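Local coordinates for acyl-CoA dehydrogenase domain protein Tcur3483 (Thermomonospora curvata, PDB 6WY9), which binds FAD and probably oxidises the CH-CH group of acyl-CoA-like donors, as in the acyl-CoA dehydrogenase family, at residues S174-S179 with S218-V223. Sequence-based numbering, arbitrary orientation.
With FDA (dihydroflavine-adenine dinucleotide), chain C.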
loop_
_atom_site.group_PDB
_atom_site.type_symbol
_atom_site.label_atom_id
_atom_site.label_comp_id
_atom_site.label_asym_id
_atom_site.label_seq_id
_atom_site.Cartn_x
_atom_site.Cartn_y
_atom_site.Cartn_z
ATOM N N SER A 174 -14.420 33.176 -16.764
ATOM C CA SER A 174 -14.288 31.941 -17.526
ATOM C C SER A 174 -14.261 30.773 -16.553
ATOM O O SER A 174 -13.981 30.947 -15.366
ATOM C CB SER A 174 -13.011 31.949 -18.355
ATOM O OG SER A 174 -11.944 31.709 -17.465
ATOM N N LYS A 175 -14.538 29.571 -17.076
ATOM C CA LYS A 175 -14.457 28.335 -16.313
ATOM C C LYS A 175 -13.700 27.299 -17.144
ATOM O O LYS A 175 -13.539 27.442 -18.354
ATOM C CB LYS A 175 -15.850 27.790 -15.933
ATOM C CG LYS A 175 -16.712 28.770 -15.097
ATOM C CD LYS A 175 -16.256 28.831 -13.625
ATOM C CE LYS A 175 -17.020 29.939 -12.857
ATOM N NZ LYS A 175 -16.752 29.893 -11.363
ATOM N N ILE A 176 -13.249 26.241 -16.499
ATOM C CA ILE A 176 -12.425 25.261 -17.189
ATOM C C ILE A 176 -12.903 23.873 -16.794
ATOM O O ILE A 176 -13.372 23.646 -15.673
ATOM C CB ILE A 176 -10.907 25.484 -16.886
ATOM C CG1 ILE A 176 -10.034 24.475 -17.658
ATOM C CG2 ILE A 176 -10.650 25.367 -15.393
ATOM C CD1 ILE A 176 -8.613 24.970 -18.007
ATOM N N PHE A 177 -12.810 22.933 -17.733
ATOM C CA PHE A 177 -13.316 21.573 -17.530
ATOM C C PHE A 177 -14.839 21.554 -17.309
ATOM O O PHE A 177 -15.374 20.734 -16.546
ATOM C CB PHE A 177 -12.601 20.830 -16.375
ATOM C CG PHE A 177 -11.109 20.929 -16.414
ATOM C CD1 PHE A 177 -10.388 20.385 -17.466
ATOM C CD2 PHE A 177 -10.417 21.592 -15.400
ATOM C CE1 PHE A 177 -8.982 20.526 -17.524
ATOM C CE2 PHE A 177 -9.005 21.714 -15.434
ATOM C CZ PHE A 177 -8.294 21.176 -16.506
ATOM N N THR A 178 -15.553 22.412 -18.023
ATOM C CA THR A 178 -17.016 22.459 -17.957
ATOM C C THR A 178 -17.572 21.325 -18.802
ATOM O O THR A 178 -17.938 21.532 -19.958
ATOM C CB THR A 178 -17.537 23.799 -18.478
ATOM O OG1 THR A 178 -16.758 24.887 -17.946
ATOM C CG2 THR A 178 -18.990 23.979 -18.090
ATOM N N SER A 179 -17.709 20.131 -18.209
ATOM C CA SER A 179 -18.198 18.979 -18.964
ATOM C C SER A 179 -19.604 19.224 -19.465
ATOM O O SER A 179 -20.481 19.650 -18.703
ATOM C CB SER A 179 -18.229 17.688 -18.131
ATOM O OG SER A 179 -17.048 17.532 -17.408
ATOM N N SER A 218 -14.680 26.177 -25.786
ATOM C CA SER A 218 -13.678 25.530 -26.636
ATOM C C SER A 218 -13.334 24.156 -26.083
ATOM O O SER A 218 -13.349 23.942 -24.864
ATOM C CB SER A 218 -12.390 26.369 -26.777
ATOM O OG SER A 218 -11.811 26.602 -25.506
ATOM N N PRO A 219 -13.027 23.196 -26.957
ATOM C CA PRO A 219 -12.879 21.813 -26.511
ATOM C C PRO A 219 -11.558 21.567 -25.804
ATOM O O PRO A 219 -10.550 22.211 -26.087
ATOM C CB PRO A 219 -12.960 21.017 -27.821
ATOM C CG PRO A 219 -12.458 21.964 -28.873
ATOM C CD PRO A 219 -12.944 23.327 -28.431
ATOM N N ILE A 220 -11.582 20.601 -24.878
ATOM C CA ILE A 220 -10.400 20.041 -24.216
ATOM C C ILE A 220 -10.516 18.514 -24.287
ATOM O O ILE A 220 -11.458 17.943 -23.728
ATOM C CB ILE A 220 -10.298 20.477 -22.736
ATOM C CG1 ILE A 220 -10.185 22.011 -22.559
ATOM C CG2 ILE A 220 -9.138 19.767 -22.066
ATOM C CD1 ILE A 220 -10.308 22.417 -21.055
ATOM N N GLN A 221 -9.560 17.851 -24.944
ATOM C CA GLN A 221 -9.575 16.390 -25.056
ATOM C C GLN A 221 -8.803 15.780 -23.900
ATOM O O GLN A 221 -7.690 16.229 -23.591
ATOM C CB GLN A 221 -8.954 15.919 -26.377
ATOM C CG GLN A 221 -9.108 14.430 -26.607
ATOM C CD GLN A 221 -9.644 14.099 -27.995
ATOM O OE1 GLN A 221 -9.224 14.685 -29.004
ATOM N NE2 GLN A 221 -10.580 13.151 -28.056
ATOM N N THR A 222 -9.369 14.748 -23.282
ATOM C CA THR A 222 -8.711 14.109 -22.148
ATOM C C THR A 222 -8.069 12.796 -22.573
ATOM O O THR A 222 -8.453 12.163 -23.556
ATOM C CB THR A 222 -9.688 13.834 -21.002
ATOM O OG1 THR A 222 -10.574 12.792 -21.434
ATOM C CG2 THR A 222 -10.475 15.141 -20.670
ATOM N N VAL A 223 -7.096 12.381 -21.779
ATOM C CA VAL A 223 -6.389 11.150 -22.085
ATOM C C VAL A 223 -7.341 9.953 -22.073
ATOM O O VAL A 223 -7.106 8.942 -22.762
ATOM C CB VAL A 223 -5.230 10.980 -21.096
ATOM C CG1 VAL A 223 -5.766 10.748 -19.664
ATOM C CG2 VAL A 223 -4.311 9.813 -21.592
HETATM P PA FDA C . -5.613 21.723 -8.289
HETATM O O1A FDA C . -4.453 22.367 -8.977
HETATM O O2A FDA C . -6.497 22.557 -7.346
HETATM O O5B FDA C . -5.000 20.527 -7.258
HETATM C C5B FDA C . -4.235 19.646 -8.038
HETATM C C4B FDA C . -3.771 18.518 -7.098
HETATM O O4B FDA C . -3.123 19.210 -5.926
HETATM C C3B FDA C . -4.928 17.775 -6.427
HETATM O O3B FDA C . -5.352 16.687 -7.162
HETATM C C2B FDA C . -4.261 17.261 -5.164
HETATM O O2B FDA C . -3.291 16.171 -5.400
HETATM C C1B FDA C . -3.392 18.469 -4.693
HETATM N N9A FDA C . -4.023 19.320 -3.687
HETATM C C8A FDA C . -4.888 20.416 -3.874
HETATM N N7A FDA C . -5.218 21.002 -2.729
HETATM C C5A FDA C . -4.562 20.278 -1.757
HETATM C C6A FDA C . -4.552 20.407 -0.359
HETATM N N6A FDA C . -5.248 21.375 0.266
HETATM N N1A FDA C . -3.827 19.556 0.399
HETATM C C2A FDA C . -3.153 18.599 -0.304
HETATM N N3A FDA C . -3.072 18.343 -1.632
HETATM C C4A FDA C . -3.796 19.229 -2.335
HETATM N N1 FDA C . -15.301 21.220 -12.892
HETATM C C2 FDA C . -16.479 21.972 -13.087
HETATM O O2 FDA C . -16.589 23.110 -12.580
HETATM N N3 FDA C . -17.471 21.370 -13.852
HETATM C C4 FDA C . -17.367 20.089 -14.442
HETATM O O4 FDA C . -18.290 19.656 -15.120
HETATM C C4X FDA C . -16.131 19.395 -14.195
HETATM N N5 FDA C . -15.947 18.125 -14.744
HETATM C C5X FDA C . -14.664 17.685 -14.935
HETATM C C6 FDA C . -14.389 16.694 -15.803
HETATM C C7 FDA C . -13.044 16.288 -15.988
HETATM C C7M FDA C . -12.796 15.245 -16.916
HETATM C C8 FDA C . -12.027 16.843 -15.303
HETATM C C8M FDA C . -10.626 16.414 -15.485
HETATM C C9 FDA C . -12.309 17.840 -14.384
HETATM C C9A FDA C . -13.622 18.264 -14.217
HETATM N N10 FDA C . -13.931 19.273 -13.288
HETATM C C10 FDA C . -15.141 19.951 -13.468
HETATM C "C1'" FDA C . -12.813 19.979 -12.600
HETATM C "C2'" FDA C . -12.512 19.370 -11.202
HETATM O "O2'" FDA C . -13.483 19.689 -10.325
HETATM C "C3'" FDA C . -11.094 19.991 -10.818
HETATM O "O3'" FDA C . -10.071 19.450 -11.630
HETATM C "C4'" FDA C . -10.802 19.790 -9.339
HETATM O "O4'" FDA C . -11.674 20.605 -8.633
HETATM C "C5'" FDA C . -9.297 20.082 -9.093
HETATM O "O5'" FDA C . -9.068 21.424 -9.409
HETATM P P FDA C . -7.662 21.549 -10.240
HETATM O O1P FDA C . -7.831 20.686 -11.394
HETATM O O2P FDA C . -7.394 23.035 -10.424
HETATM O O3P FDA C . -6.442 20.872 -9.341
#
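Ile220 reaches across to Ile176 and Phe177 with a single methyl group, and all direct packing between 174-179 and 218-223 is apolar. Its CD1 lies 4.0 Å from CG1 of Ile176, the side chains crossing at about a right angle, and 4.1 Å from CD1 of Phe177, approaching the ring obliquely. An extended isoleucine suits this place: with CG1 anti to the carbonyl carbon (chi1 -61°) and the chain stretched onward (chi2 171°), CD1 reaches past the intervening strand 227-239 to the end of 168-176 and the loop after it. CG1 of Ile176 also sits 3.6 Å above the plane of the Phe177 ring, over its centre, so successive residues pack on each other.

Residues 174-176 and 218-221 are strand ends in the antiparallel sheet of the acyl-CoA dehydrogenase middle domain, where strand 227-239 bonds to both through its backbone. After 168-176 the chain turns alongside the flavin, with Thr178 at the centre of an inverse gamma turn.

Phe177 touches the isoalloxazine mainly through CB, 3.5 Å from C9A of FDA, its ring meeting C9 obliquely; an apolar side chain suits this place between flavin and Ile220. Ser179 donates its backbone N-H to O4 of FDA (N to O4 3.2 Å, 145° at the hydrogen), and its short side chain brings OG to the same oxygen for a weak bond at 3.4 Å.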